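Local coordinates for protein EDTA monooxygenase (EDTA-degrading bacterium BNC1, PDB 5DQP) that probably oxidises the chelator EDTA, using molecular oxygen and reduced FMN, as a flavin-dependent monooxygenase of the NtaA/SnaA/DszA family, at residues A249-Q254 with E258-V263; Q218-A223 with R241-E246; P207-Q212 with L422-N427; G90-A95 with I229-L234; R368-W373 with R406-R411. All blocks are in the same frame, centred on the assembly; numbering follows the deposited sequence.

Interaction 1: residues A249-Q254 with E258-V263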
# COMPACT_ATOMS: atom_id res chain seq x y z
N ALA A 249 -15.71 25.80 14.81
CA ALA A 249 -16.08 25.95 16.21
C ALA A 249 -15.93 24.64 16.95
O ALA A 249 -15.50 24.62 18.11
CB ALA A 249 -17.50 26.49 16.33
N ALA A 250 -16.29 23.52 16.31
CA ALA A 250 -16.18 22.23 16.98
C ALA A 250 -14.72 21.87 17.24
O ALA A 250 -14.37 21.32 18.29
CB ALA A 250 -16.88 21.15 16.15
N ALA A 251 -13.84 22.21 16.30
CA ALA A 251 -12.42 21.93 16.47
C ALA A 251 -11.85 22.76 17.61
O ALA A 251 -11.17 22.24 18.50
CB ALA A 251 -11.68 22.20 15.16
N ARG A 252 -12.11 24.07 17.59
CA ARG A 252 -11.65 24.93 18.67
C ARG A 252 -12.22 24.49 20.02
O ARG A 252 -11.51 24.50 21.03
CB ARG A 252 -12.01 26.37 18.35
CG ARG A 252 -11.56 27.38 19.35
CD ARG A 252 -11.56 28.76 18.72
NE ARG A 252 -12.74 28.98 17.89
CZ ARG A 252 -12.71 29.33 16.61
NH1 ARG A 252 -11.55 29.52 15.99
NH2 ARG A 252 -13.84 29.50 15.94
N ALA A 253 -13.49 24.06 20.05
CA ALA A 253 -14.09 23.61 21.30
C ALA A 253 -13.33 22.45 21.92
O ALA A 253 -13.36 22.28 23.14
CB ALA A 253 -15.55 23.20 21.08
N GLN A 254 -12.66 21.63 21.10
CA GLN A 254 -11.86 20.50 21.58
C GLN A 254 -10.47 20.92 22.03
O GLN A 254 -9.68 20.06 22.45
CB GLN A 254 -11.73 19.43 20.49
CG GLN A 254 -13.03 18.82 20.03
CD GLN A 254 -13.55 17.78 21.00
OE1 GLN A 254 -12.80 16.93 21.49
NE2 GLN A 254 -14.83 17.85 21.28
N GLU A 258 -5.85 27.03 16.35
CA GLU A 258 -6.47 27.69 15.21
C GLU A 258 -5.78 27.24 13.92
O GLU A 258 -4.60 26.87 13.91
CB GLU A 258 -6.38 29.21 15.35
CG GLU A 258 -6.90 29.77 16.68
CD GLU A 258 -8.38 29.50 16.91
OE1 GLU A 258 -8.72 28.79 17.89
OE2 GLU A 258 -9.20 29.99 16.10
N GLY A 259 -6.53 27.30 12.82
CA GLY A 259 -6.01 26.80 11.55
C GLY A 259 -5.83 25.29 11.52
O GLY A 259 -4.99 24.79 10.78
N SER A 260 -6.58 24.56 12.32
CA SER A 260 -6.45 23.12 12.40
C SER A 260 -7.26 22.37 11.35
O SER A 260 -7.04 21.18 11.16
CB SER A 260 -6.91 22.66 13.79
OG SER A 260 -8.32 22.87 13.89
N THR A 261 -8.19 23.05 10.66
CA THR A 261 -9.27 22.41 9.91
C THR A 261 -9.53 23.14 8.60
O THR A 261 -9.77 24.35 8.58
CB THR A 261 -10.56 22.39 10.75
OG1 THR A 261 -10.35 21.63 11.95
CG2 THR A 261 -11.73 21.80 9.95
N LEU A 262 -9.50 22.39 7.50
CA LEU A 262 -9.92 22.85 6.19
C LEU A 262 -11.15 22.06 5.78
O LEU A 262 -11.22 20.85 6.01
CB LEU A 262 -8.79 22.67 5.17
CG LEU A 262 -7.45 23.36 5.48
CD1 LEU A 262 -6.41 22.88 4.49
CD2 LEU A 262 -7.59 24.87 5.38
N VAL A 263 -12.14 22.75 5.20
CA VAL A 263 -13.35 22.14 4.64
C VAL A 263 -13.30 22.25 3.11
O VAL A 263 -13.15 23.35 2.56
CB VAL A 263 -14.63 22.80 5.19
CG1 VAL A 263 -15.88 22.19 4.56
CG2 VAL A 263 -14.68 22.69 6.71

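Interaction 2: residues Q218-A223 with R241-E246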
# COMPACT_ATOMS: atom_id res chain seq x y z
N GLN A 218 -22.05 12.04 14.86
CA GLN A 218 -20.89 11.25 15.28
C GLN A 218 -19.69 11.48 14.36
O GLN A 218 -18.54 11.55 14.84
CB GLN A 218 -21.25 9.77 15.31
CG GLN A 218 -22.07 9.34 16.52
CD GLN A 218 -21.23 9.28 17.78
OE1 GLN A 218 -20.89 10.31 18.36
NE2 GLN A 218 -20.89 8.06 18.22
N GLY A 219 -19.92 11.57 13.06
CA GLY A 219 -18.86 11.96 12.15
C GLY A 219 -18.31 13.33 12.47
O GLY A 219 -17.09 13.52 12.56
N LYS A 220 -19.20 14.30 12.69
CA LYS A 220 -18.75 15.64 13.05
C LYS A 220 -17.90 15.62 14.32
O LYS A 220 -16.95 16.40 14.42
CB LYS A 220 -19.92 16.60 13.21
CG LYS A 220 -20.50 17.05 11.87
CD LYS A 220 -21.73 17.87 12.12
CE LYS A 220 -22.41 18.26 10.84
NZ LYS A 220 -23.73 18.85 11.21
N ARG A 221 -18.21 14.72 15.27
CA ARG A 221 -17.41 14.63 16.49
C ARG A 221 -16.04 14.04 16.21
O ARG A 221 -15.02 14.57 16.67
CB ARG A 221 -18.13 13.80 17.54
CG ARG A 221 -17.32 13.69 18.83
CD ARG A 221 -18.00 12.83 19.90
NE ARG A 221 -17.21 12.78 21.13
CZ ARG A 221 -16.43 11.76 21.49
NH1 ARG A 221 -16.34 10.68 20.73
NH2 ARG A 221 -15.75 11.81 22.62
N LEU A 222 -15.99 12.93 15.48
CA LEU A 222 -14.70 12.40 15.05
C LEU A 222 -13.88 13.49 14.37
O LEU A 222 -12.69 13.68 14.68
CB LEU A 222 -14.91 11.21 14.12
CG LEU A 222 -13.73 10.27 13.95
CD1 LEU A 222 -13.48 9.44 15.21
CD2 LEU A 222 -13.97 9.36 12.79
N ALA A 223 -14.50 14.24 13.46
CA ALA A 223 -13.77 15.26 12.72
C ALA A 223 -13.23 16.34 13.65
O ALA A 223 -12.11 16.82 13.45
CB ALA A 223 -14.67 15.87 11.65
N ARG A 241 -21.48 27.81 4.31
CA ARG A 241 -20.88 28.69 5.31
C ARG A 241 -21.18 28.21 6.72
O ARG A 241 -20.30 28.23 7.59
CB ARG A 241 -21.40 30.12 5.11
CG ARG A 241 -20.70 30.87 3.99
CD ARG A 241 -21.53 32.05 3.50
NE ARG A 241 -22.16 32.77 4.60
CZ ARG A 241 -21.64 33.83 5.20
NH1 ARG A 241 -20.47 34.32 4.79
NH2 ARG A 241 -22.29 34.42 6.20
N ARG A 242 -22.42 27.80 6.97
CA ARG A 242 -22.80 27.21 8.25
C ARG A 242 -21.91 26.02 8.59
O ARG A 242 -21.42 25.90 9.73
CB ARG A 242 -24.27 26.77 8.17
CG ARG A 242 -24.87 26.24 9.48
CD ARG A 242 -26.35 25.78 9.34
NE ARG A 242 -27.01 26.23 8.11
CZ ARG A 242 -27.46 27.47 7.90
NH1 ARG A 242 -27.30 28.39 8.85
NH2 ARG A 242 -28.05 27.79 6.75
N PHE A 243 -21.69 25.13 7.63
CA PHE A 243 -20.93 23.92 7.91
C PHE A 243 -19.48 24.24 8.25
O PHE A 243 -18.93 23.70 9.21
CB PHE A 243 -21.03 22.96 6.72
CG PHE A 243 -20.32 21.66 6.93
CD1 PHE A 243 -20.96 20.60 7.57
CD2 PHE A 243 -19.02 21.50 6.50
CE1 PHE A 243 -20.31 19.40 7.78
CE2 PHE A 243 -18.35 20.29 6.70
CZ PHE A 243 -19.00 19.23 7.34
N VAL A 244 -18.86 25.17 7.51
CA VAL A 244 -17.51 25.62 7.82
C VAL A 244 -17.45 26.22 9.21
O VAL A 244 -16.57 25.89 10.01
CB VAL A 244 -17.00 26.62 6.76
CG1 VAL A 244 -15.70 27.29 7.22
CG2 VAL A 244 -16.84 25.95 5.39
N ALA A 245 -18.37 27.14 9.52
CA ALA A 245 -18.33 27.80 10.82
C ALA A 245 -18.45 26.79 11.95
O ALA A 245 -17.73 26.88 12.95
CB ALA A 245 -19.44 28.85 10.93
N GLU A 246 -19.37 25.82 11.82
CA GLU A 246 -19.54 24.77 12.83
C GLU A 246 -18.36 23.82 12.90
O GLU A 246 -18.06 23.30 13.98
CB GLU A 246 -20.81 23.95 12.55
CG GLU A 246 -22.11 24.73 12.71
CD GLU A 246 -23.35 23.89 12.44
OE1 GLU A 246 -24.44 24.48 12.26
OE2 GLU A 246 -23.23 22.64 12.41
O HOH W 1 -23.36 20.58 14.13

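Interaction 3: residues P207-Q212 with L422-N427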
# COMPACT_ATOMS: atom_id res chain seq x y z
N PRO A 207 3.13 14.16 11.73
CA PRO A 207 2.48 12.91 11.31
C PRO A 207 1.65 13.09 10.04
O PRO A 207 1.43 14.22 9.57
CB PRO A 207 1.59 12.58 12.52
CG PRO A 207 1.17 13.92 13.03
CD PRO A 207 2.42 14.79 12.86
N PRO A 208 1.18 11.99 9.44
CA PRO A 208 0.31 12.11 8.26
C PRO A 208 -0.93 12.92 8.55
O PRO A 208 -1.48 12.88 9.66
CB PRO A 208 -0.06 10.65 7.95
CG PRO A 208 1.05 9.83 8.59
CD PRO A 208 1.36 10.58 9.84
N VAL A 209 -1.36 13.67 7.54
CA VAL A 209 -2.62 14.43 7.62
C VAL A 209 -3.80 13.47 7.65
O VAL A 209 -3.83 12.47 6.92
CB VAL A 209 -2.70 15.39 6.42
CG1 VAL A 209 -4.08 16.05 6.31
CG2 VAL A 209 -1.60 16.44 6.50
N VAL A 210 -4.77 13.75 8.51
CA VAL A 210 -5.95 12.88 8.66
C VAL A 210 -7.16 13.60 8.09
O VAL A 210 -7.44 14.75 8.44
CB VAL A 210 -6.18 12.48 10.13
CG1 VAL A 210 -7.54 11.77 10.30
CG2 VAL A 210 -5.04 11.56 10.63
N VAL A 211 -7.88 12.90 7.22
CA VAL A 211 -9.02 13.44 6.48
C VAL A 211 -10.26 12.72 6.96
O VAL A 211 -10.21 11.54 7.33
CB VAL A 211 -8.80 13.29 4.96
CG1 VAL A 211 -10.08 13.72 4.13
CG2 VAL A 211 -7.57 14.11 4.53
N GLN A 212 -11.39 13.44 6.98
CA GLN A 212 -12.66 12.90 7.44
C GLN A 212 -13.79 13.35 6.51
O GLN A 212 -13.73 14.41 5.90
CB GLN A 212 -12.95 13.32 8.90
CG GLN A 212 -14.15 12.60 9.56
CD GLN A 212 -15.51 13.25 9.24
OE1 GLN A 212 -15.58 14.44 8.93
NE2 GLN A 212 -16.58 12.45 9.30
N LEU A 422 -0.55 22.53 3.31
CA LEU A 422 -1.90 22.85 3.79
C LEU A 422 -1.92 23.86 4.93
O LEU A 422 -3.01 24.26 5.35
CB LEU A 422 -2.60 21.56 4.24
CG LEU A 422 -2.80 20.61 3.06
CD1 LEU A 422 -3.54 19.38 3.52
CD2 LEU A 422 -3.59 21.35 2.00
N GLY A 423 -0.76 24.28 5.46
CA GLY A 423 -0.76 25.27 6.51
C GLY A 423 -1.20 24.76 7.85
O GLY A 423 -1.66 25.54 8.68
N LEU A 424 -1.07 23.45 8.10
CA LEU A 424 -1.58 22.80 9.30
C LEU A 424 -0.55 22.79 10.42
O LEU A 424 0.66 22.89 10.18
CB LEU A 424 -2.00 21.37 8.97
CG LEU A 424 -3.23 21.21 8.07
CD1 LEU A 424 -3.32 19.76 7.60
CD2 LEU A 424 -4.56 21.65 8.78
N PRO A 425 -1.00 22.68 11.68
CA PRO A 425 -0.06 22.57 12.81
C PRO A 425 0.90 21.41 12.62
O PRO A 425 0.52 20.32 12.17
CB PRO A 425 -0.98 22.30 14.01
CG PRO A 425 -2.37 22.55 13.53
CD PRO A 425 -2.38 22.34 12.06
N ARG A 426 2.16 21.62 12.99
CA ARG A 426 3.11 20.51 12.98
C ARG A 426 2.68 19.41 13.93
O ARG A 426 2.91 18.23 13.67
CB ARG A 426 4.52 21.00 13.33
CG ARG A 426 5.56 19.87 13.33
CD ARG A 426 6.98 20.34 13.67
NE ARG A 426 7.48 21.34 12.73
CZ ARG A 426 7.63 22.63 13.02
NH1 ARG A 426 7.35 23.08 14.24
NH2 ARG A 426 8.09 23.48 12.10
N ASN A 427 2.05 19.79 15.04
CA ASN A 427 1.63 18.87 16.09
C ASN A 427 0.12 19.04 16.24
O ASN A 427 -0.35 19.77 17.12
CB ASN A 427 2.39 19.16 17.38
CG ASN A 427 2.09 18.19 18.49
OD1 ASN A 427 1.10 17.47 18.44
ND2 ASN A 427 2.94 18.17 19.51

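Interaction 4: residues G90-A95 with I229-L234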
# COMPACT_ATOMS: atom_id res chain seq x y z
N GLY A 90 0.70 15.85 -3.39
CA GLY A 90 0.29 15.02 -2.28
C GLY A 90 -0.70 13.95 -2.70
O GLY A 90 -1.17 13.89 -3.83
N GLY A 91 -1.02 13.09 -1.74
CA GLY A 91 -1.99 12.05 -1.97
C GLY A 91 -2.75 11.77 -0.69
O GLY A 91 -2.19 11.86 0.40
N ILE A 92 -4.04 11.47 -0.82
CA ILE A 92 -4.90 11.16 0.31
C ILE A 92 -5.52 9.82 0.02
O ILE A 92 -6.17 9.66 -1.02
CB ILE A 92 -5.99 12.23 0.50
CG1 ILE A 92 -5.34 13.61 0.80
CG2 ILE A 92 -7.01 11.79 1.56
CD1 ILE A 92 -6.28 14.82 0.55
N VAL A 93 -5.32 8.86 0.92
CA VAL A 93 -5.80 7.50 0.71
C VAL A 93 -6.85 7.14 1.76
O VAL A 93 -6.75 7.51 2.94
CB VAL A 93 -4.62 6.51 0.72
CG1 VAL A 93 -3.64 6.89 -0.40
CG2 VAL A 93 -3.89 6.54 2.04
N THR A 94 -7.89 6.44 1.32
CA THR A 94 -8.95 5.98 2.19
C THR A 94 -8.60 4.63 2.80
O THR A 94 -8.24 3.70 2.07
CB THR A 94 -10.27 5.86 1.41
OG1 THR A 94 -10.63 7.14 0.91
CG2 THR A 94 -11.39 5.30 2.30
N ALA A 95 -8.75 4.51 4.12
CA ALA A 95 -8.76 3.18 4.71
C ALA A 95 -9.68 3.17 5.93
O ALA A 95 -9.79 4.17 6.65
CB ALA A 95 -7.34 2.73 5.09
N ILE A 229 -8.69 17.75 7.40
CA ILE A 229 -9.46 18.07 6.22
C ILE A 229 -10.79 17.35 6.32
O ILE A 229 -10.85 16.16 6.67
CB ILE A 229 -8.75 17.67 4.92
CG1 ILE A 229 -7.30 18.14 4.91
CG2 ILE A 229 -9.53 18.24 3.74
CD1 ILE A 229 -6.53 17.68 3.66
N ILE A 230 -11.85 18.08 6.02
CA ILE A 230 -13.20 17.54 5.99
C ILE A 230 -13.75 17.75 4.58
O ILE A 230 -13.74 18.88 4.07
CB ILE A 230 -14.09 18.23 7.04
CG1 ILE A 230 -13.37 18.27 8.41
CG2 ILE A 230 -15.49 17.59 7.06
CD1 ILE A 230 -14.09 19.11 9.46
N TYR A 231 -14.20 16.66 3.96
CA TYR A 231 -14.94 16.73 2.71
C TYR A 231 -16.40 17.02 2.99
O TYR A 231 -16.97 16.49 3.94
CB TYR A 231 -14.84 15.42 1.94
CG TYR A 231 -13.46 15.08 1.48
CD1 TYR A 231 -12.42 16.00 1.57
CD2 TYR A 231 -13.20 13.83 0.93
CE1 TYR A 231 -11.16 15.69 1.13
CE2 TYR A 231 -11.94 13.51 0.48
CZ TYR A 231 -10.92 14.43 0.57
OH TYR A 231 -9.66 14.09 0.13
N ALA A 232 -17.01 17.86 2.15
CA ALA A 232 -18.38 18.29 2.36
C ALA A 232 -19.18 18.16 1.07
O ALA A 232 -18.64 18.09 -0.04
CB ALA A 232 -18.46 19.74 2.87
N PHE A 233 -20.49 18.12 1.25
CA PHE A 233 -21.44 18.11 0.16
C PHE A 233 -21.53 19.51 -0.43
O PHE A 233 -21.47 20.51 0.29
CB PHE A 233 -22.80 17.63 0.67
CG PHE A 233 -23.87 17.60 -0.36
CD1 PHE A 233 -23.82 16.69 -1.41
CD2 PHE A 233 -24.96 18.46 -0.27
CE1 PHE A 233 -24.82 16.65 -2.36
CE2 PHE A 233 -25.97 18.43 -1.21
CZ PHE A 233 -25.89 17.53 -2.26
N LEU A 234 -21.62 19.59 -1.75
CA LEU A 234 -21.78 20.89 -2.40
C LEU A 234 -23.27 21.18 -2.51
O LEU A 234 -23.91 21.01 -3.55
CB LEU A 234 -21.07 20.91 -3.74
CG LEU A 234 -21.12 22.29 -4.42
CD1 LEU A 234 -19.98 23.13 -3.96
CD2 LEU A 234 -21.14 22.18 -5.96

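Interaction 5: residues R368-W373 with R406-R411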
# COMPACT_ATOMS: atom_id res chain seq x y z
N ARG A 368 -17.73 30.34 -9.75
CA ARG A 368 -18.41 29.67 -8.65
C ARG A 368 -17.43 29.26 -7.55
O ARG A 368 -17.69 29.47 -6.36
CB ARG A 368 -19.20 28.46 -9.16
CG ARG A 368 -20.11 27.88 -8.07
CD ARG A 368 -20.75 26.57 -8.48
NE ARG A 368 -21.58 26.68 -9.67
CZ ARG A 368 -22.90 26.84 -9.65
NH1 ARG A 368 -23.60 26.90 -10.79
NH2 ARG A 368 -23.53 26.96 -8.48
N LEU A 369 -16.28 28.68 -7.92
CA LEU A 369 -15.30 28.32 -6.89
C LEU A 369 -14.89 29.53 -6.07
O LEU A 369 -14.86 29.47 -4.84
CB LEU A 369 -14.07 27.67 -7.52
CG LEU A 369 -14.41 26.37 -8.28
CD1 LEU A 369 -13.15 25.62 -8.73
CD2 LEU A 369 -15.29 25.46 -7.47
N ILE A 370 -14.54 30.63 -6.74
CA ILE A 370 -14.07 31.82 -6.03
C ILE A 370 -15.19 32.40 -5.19
O ILE A 370 -14.96 32.93 -4.09
CB ILE A 370 -13.56 32.88 -7.03
CG1 ILE A 370 -12.31 32.38 -7.77
CG2 ILE A 370 -13.30 34.21 -6.30
CD1 ILE A 370 -11.77 33.37 -8.84
N ASP A 371 -16.43 32.32 -5.68
CA ASP A 371 -17.56 32.82 -4.91
C ASP A 371 -17.68 32.08 -3.59
O ASP A 371 -17.79 32.70 -2.52
CB ASP A 371 -18.85 32.69 -5.72
CG ASP A 371 -20.04 33.36 -5.01
OD1 ASP A 371 -19.83 34.46 -4.46
OD2 ASP A 371 -21.15 32.78 -4.96
N TRP A 372 -17.65 30.74 -3.63
CA TRP A 372 -17.74 29.97 -2.40
C TRP A 372 -16.54 30.24 -1.50
O TRP A 372 -16.69 30.48 -0.29
CB TRP A 372 -17.83 28.48 -2.69
CG TRP A 372 -19.22 27.99 -2.97
CD1 TRP A 372 -20.07 28.43 -3.94
CD2 TRP A 372 -19.90 26.92 -2.30
NE1 TRP A 372 -21.24 27.71 -3.92
CE2 TRP A 372 -21.16 26.78 -2.92
CE3 TRP A 372 -19.58 26.09 -1.23
CZ2 TRP A 372 -22.09 25.82 -2.51
CZ3 TRP A 372 -20.50 25.14 -0.82
CH2 TRP A 372 -21.75 25.01 -1.46
N TRP A 373 -15.34 30.20 -2.09
CA TRP A 373 -14.11 30.25 -1.30
C TRP A 373 -14.00 31.55 -0.52
O TRP A 373 -13.65 31.55 0.67
CB TRP A 373 -12.89 30.07 -2.21
CG TRP A 373 -11.58 30.43 -1.53
CD1 TRP A 373 -10.88 29.67 -0.64
CD2 TRP A 373 -10.83 31.63 -1.72
NE1 TRP A 373 -9.74 30.33 -0.25
CE2 TRP A 373 -9.69 31.53 -0.90
CE3 TRP A 373 -11.02 32.78 -2.49
CZ2 TRP A 373 -8.74 32.55 -0.82
CZ3 TRP A 373 -10.09 33.78 -2.41
CH2 TRP A 373 -8.95 33.65 -1.60
N ARG A 406 -6.50 34.98 -11.13
CA ARG A 406 -7.30 35.63 -10.12
C ARG A 406 -6.54 35.85 -8.82
O ARG A 406 -7.02 36.59 -7.96
CB ARG A 406 -8.56 34.80 -9.89
CG ARG A 406 -9.43 34.70 -11.14
CD ARG A 406 -10.32 35.91 -11.27
NE ARG A 406 -10.59 36.27 -12.65
CZ ARG A 406 -11.78 36.21 -13.21
NH1 ARG A 406 -12.84 35.81 -12.50
NH2 ARG A 406 -11.90 36.57 -14.49
N GLY A 407 -5.37 35.24 -8.65
CA GLY A 407 -4.62 35.44 -7.42
C GLY A 407 -5.03 34.57 -6.25
O GLY A 407 -4.61 34.82 -5.12
N VAL A 408 -5.83 33.53 -6.48
CA VAL A 408 -6.38 32.71 -5.40
C VAL A 408 -5.80 31.31 -5.37
O VAL A 408 -6.18 30.52 -4.49
CB VAL A 408 -7.91 32.65 -5.47
CG1 VAL A 408 -8.47 34.04 -5.58
CG2 VAL A 408 -8.37 31.76 -6.65
N PHE A 409 -4.90 30.97 -6.30
CA PHE A 409 -4.32 29.63 -6.41
C PHE A 409 -2.87 29.69 -6.86
O PHE A 409 -2.55 30.41 -7.81
CB PHE A 409 -5.12 28.75 -7.39
CG PHE A 409 -4.82 27.32 -7.20
CD1 PHE A 409 -5.25 26.67 -6.04
CD2 PHE A 409 -4.03 26.62 -8.12
CE1 PHE A 409 -4.93 25.34 -5.79
CE2 PHE A 409 -3.70 25.26 -7.87
CZ PHE A 409 -4.15 24.64 -6.71
N PRO A 410 -1.98 28.91 -6.26
CA PRO A 410 -0.54 29.08 -6.53
C PRO A 410 -0.12 28.57 -7.91
O PRO A 410 -0.72 27.66 -8.48
CB PRO A 410 0.13 28.25 -5.43
CG PRO A 410 -0.87 27.19 -5.12
CD PRO A 410 -2.23 27.80 -5.33
N ARG A 411 0.97 29.16 -8.41
CA ARG A 411 1.63 28.68 -9.62
C ARG A 411 2.79 27.74 -9.34
O ARG A 411 3.32 27.14 -10.29
CB ARG A 411 2.16 29.86 -10.44
CG ARG A 411 1.08 30.78 -10.96
CD ARG A 411 1.68 31.95 -11.74
NE ARG A 411 0.66 32.91 -12.14
CZ ARG A 411 -0.08 32.81 -13.25
NH1 ARG A 411 0.09 31.79 -14.08
NH2 ARG A 411 -0.99 33.75 -13.53

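Interaction 1: residues A249-Q254 with E258-V263
R252 and E258 form a salt bridge where helix 237-253 ends and the chain turns toward strand 262-271. This is the second half of a beta-alpha-beta unit that starts with strand 229-233, in a luciferase-like TIM-barrel fold.

The charged pair lies at the surface. The carboxylate of E258 comes to the edge of the R252 guanidinium. The two planes are 19° apart, so the groups lie nearly flat with each other. NH1 of R252 is modelled 2.4 Å from OE2 of E258, which is very short, so the exact length is doubtful. The R252 chain bends at its third torsion (42°), and this swings the guanidinium round to E258.

A second polar link lies within the loop. OG of S260 and OG1 of T261 are hydrogen-bonded over 3.1 Å, with either as possible donor.

The rest of the contact is van der Waals packing. T261 packs on I230 of strand 229-233. Buried A251 turns its methyl toward the loop and meets the two hydroxyls there. OG of S260 is 3.7 Å from CB of A251. OG1 of T261 sits closer, 3.5 Å from CB of A251.

Interaction 2: residues Q218-A223 with R241-E246
K220 lays the end of its alkyl chain against the ring of F243. Its CE is 3.9 Å from CE1 of F243, and the two side chains meet at a slant. CG of K220 lies beside the backbone N (chi1 -76°), and the chain is extended from there on. This carries the methylene groups across the gap between two helices. F243 has CG anti to its backbone N (chi1 -178°), which brings the far part of the ring over to the lysine.

The ammonium group of K220 also faces a carboxylate. NZ of K220 is 4.0 Å from OE2 of E246, too far for a salt bridge. A water joins the two groups. It donates to OE2 of E246 over 2.7 Å and accepts a weak bond from NZ of K220 over 3.4 Å. The charges probably still attract, but solvent takes part in the link.

The helices concerned, 217-226 and 237-253, are successive helices of the TIM barrel, with strand 229-233 between them in the chain. F243 also packs on I230 and A232 of that strand and on V263 of the next one. The ring thus fills space between the helices and the sheet, while K220 and E246 stay toward the surface.

S216, a predicted FMN-binding residue, lies just before the first of these segments. The side chains of S216 and K220 are about 7 Å apart. The F243 side chain comes within about 4 Å of a bound polyether, probably left from the crystallisation liquor.

Interaction 3: residues P207-Q212 with L422-N427
V209 and L424 set their side chains at about a right angle to each other. On L424 a single methyl does the touching. CD1 of L424 is 3.9 Å from CG2 of V209 and 4.0 Å from CG1 of V209, so it meets both branches of the valine. The first torsion of L424 (chi1 -69°) places CG anti to the carbonyl carbon and sends the branch toward the valine. L422 adds a looser touch, with its CD1 4.4 Å from CG1 of V209. These groups are buried and wholly apolar. No hydrogen bond joins the two segments.

At the other end the meeting is ring to backbone. CD of P207 comes to 3.6 Å from the carbonyl O of R426.

Between the two leucines the chain turns at G423. Its positive phi (74°) belongs to a Schellman motif that closes helix 418-421. On either side of this turn, L422 and L424 both point toward V209. R419 of that short helix hydrogen-bonds to the carbonyl O of P207 and of P425, and so links the two segments.

The contact fastens the C-terminal tail to the approach of a barrel strand. Strand 210-213 runs parallel between strands 120-125 and 229-233. L422 also packs on I229, while P207 and P208 rest on W161 of helix 143-161.

Interaction 4: residues G90-A95 with I229-L234
The hydroxyl of Y231 packs against I92, touching its CD1, CG2 and CB. The nearest of these is CD1 of I92, 3.5 Å from OH of Y231. The two side chains come from opposite directions, and the hydroxyl end of the tyrosine is what touches I92. In Y231, CG lies anti to the carbonyl carbon (chi1 -65°), and this directs the ring toward strand 90-96. I92 has its CG1 branch beside the backbone N and its CG2 anti to that N, so both branches can reach the hydroxyl.

I229, two residues before Y231 on the same strand, adds a methyl contact. Its CD1 is 4.2 Å from CD1 of I92.

The contact spans the interior of the TIM barrel. Strands 90-96 and 229-233 are not neighbours in the sheet, since 120-125 and 210-213 come between them. Their nearest CA atoms, those of I92 and I229, are 10.2 Å apart, so side chains alone bridge the distance. V211 of strand 210-213 packs on all three residues, and F54 meets the Y231 ring edge-to-face.

T94, two residues on from I92, is a predicted FMN-binding residue. A bound polyether, probably from the crystallisation liquor, is about 4 Å from the Y231 side chain and is hydrogen-bonded to the backbone N of F233.

The hydroxyl of Y231 has no hydrogen-bond partner in the model. Burying it against hydrocarbon probably costs some energy, and the contact must rest on van der Waals packing.

Interaction 5: residues R368-W373 with R406-R411
The backbones of I370, on helix 362-374, and V408, in the loop after helix 390-405, come within 7.8 Å of each other at their CA atoms. V408 lies over one face of the W373 indole in a CH-pi contact. Its CB is 4.3 Å from the centroid of the six-membered ring, 26° off the ring normal. CG1 of V408 comes closer to a single ring atom, at 3.6 Å from CZ3 of W373. The other branch goes to the isoleucine, with CG2 of V408 4.1 Å from CG1 of I370.

I370 reaches further, to the aliphatic part of R406. Its CD1 is 3.5 Å from CG of R406, and the two side chains cross at about a right angle. In R406, CG stands anti to the carbonyl carbon (chi1 -62°), which lays it on that methyl. NH1 of R406 makes a long, weak ion pair with D367.

G407, just before V408, has positive phi (83°) in a Schellman motif that ends helix 390-405. At these backbone angles a CB on G407 would collide with the carbonyl O of R406.

L403 of helix 390-405 packs on both I370 and V408. The contact thus joins two helices of the fold through the loop that follows one of them. W373 is also held by R4, as a cation-pi partner. With an alanine here, V408 would probably lose its aromatic face and the R4 guanidinium its pi partner.

No hydrogen bond crosses this contact, so its hold is dispersion and shape, with the arginine contributing its hydrocarbon.

How the interactions relate
Interactions 3 and 4 are buried, with no hydrogen bond across them; interaction 4 also buries a hydroxyl. Interaction 2 is a surface contact, and interactions 1 and 5 are partly buried. Charge appears in the two contacts that involve helix 237-253. Interaction 1 has a salt bridge there and interaction 2 a looser, water-linked pair. Interaction 5 relies on hydrocarbon and an aromatic face. Strand 229-233 of interaction 4 has the strands of interactions 1 and 3 as its neighbours in the sheet. A probable hydrogen bond from I230 N to L262 O joins interactions 4 and 1, and one from Q212 N to I229 O joins interactions 3 and 4. Interaction 5 stands apart, but W372 touches L234 of interaction 4.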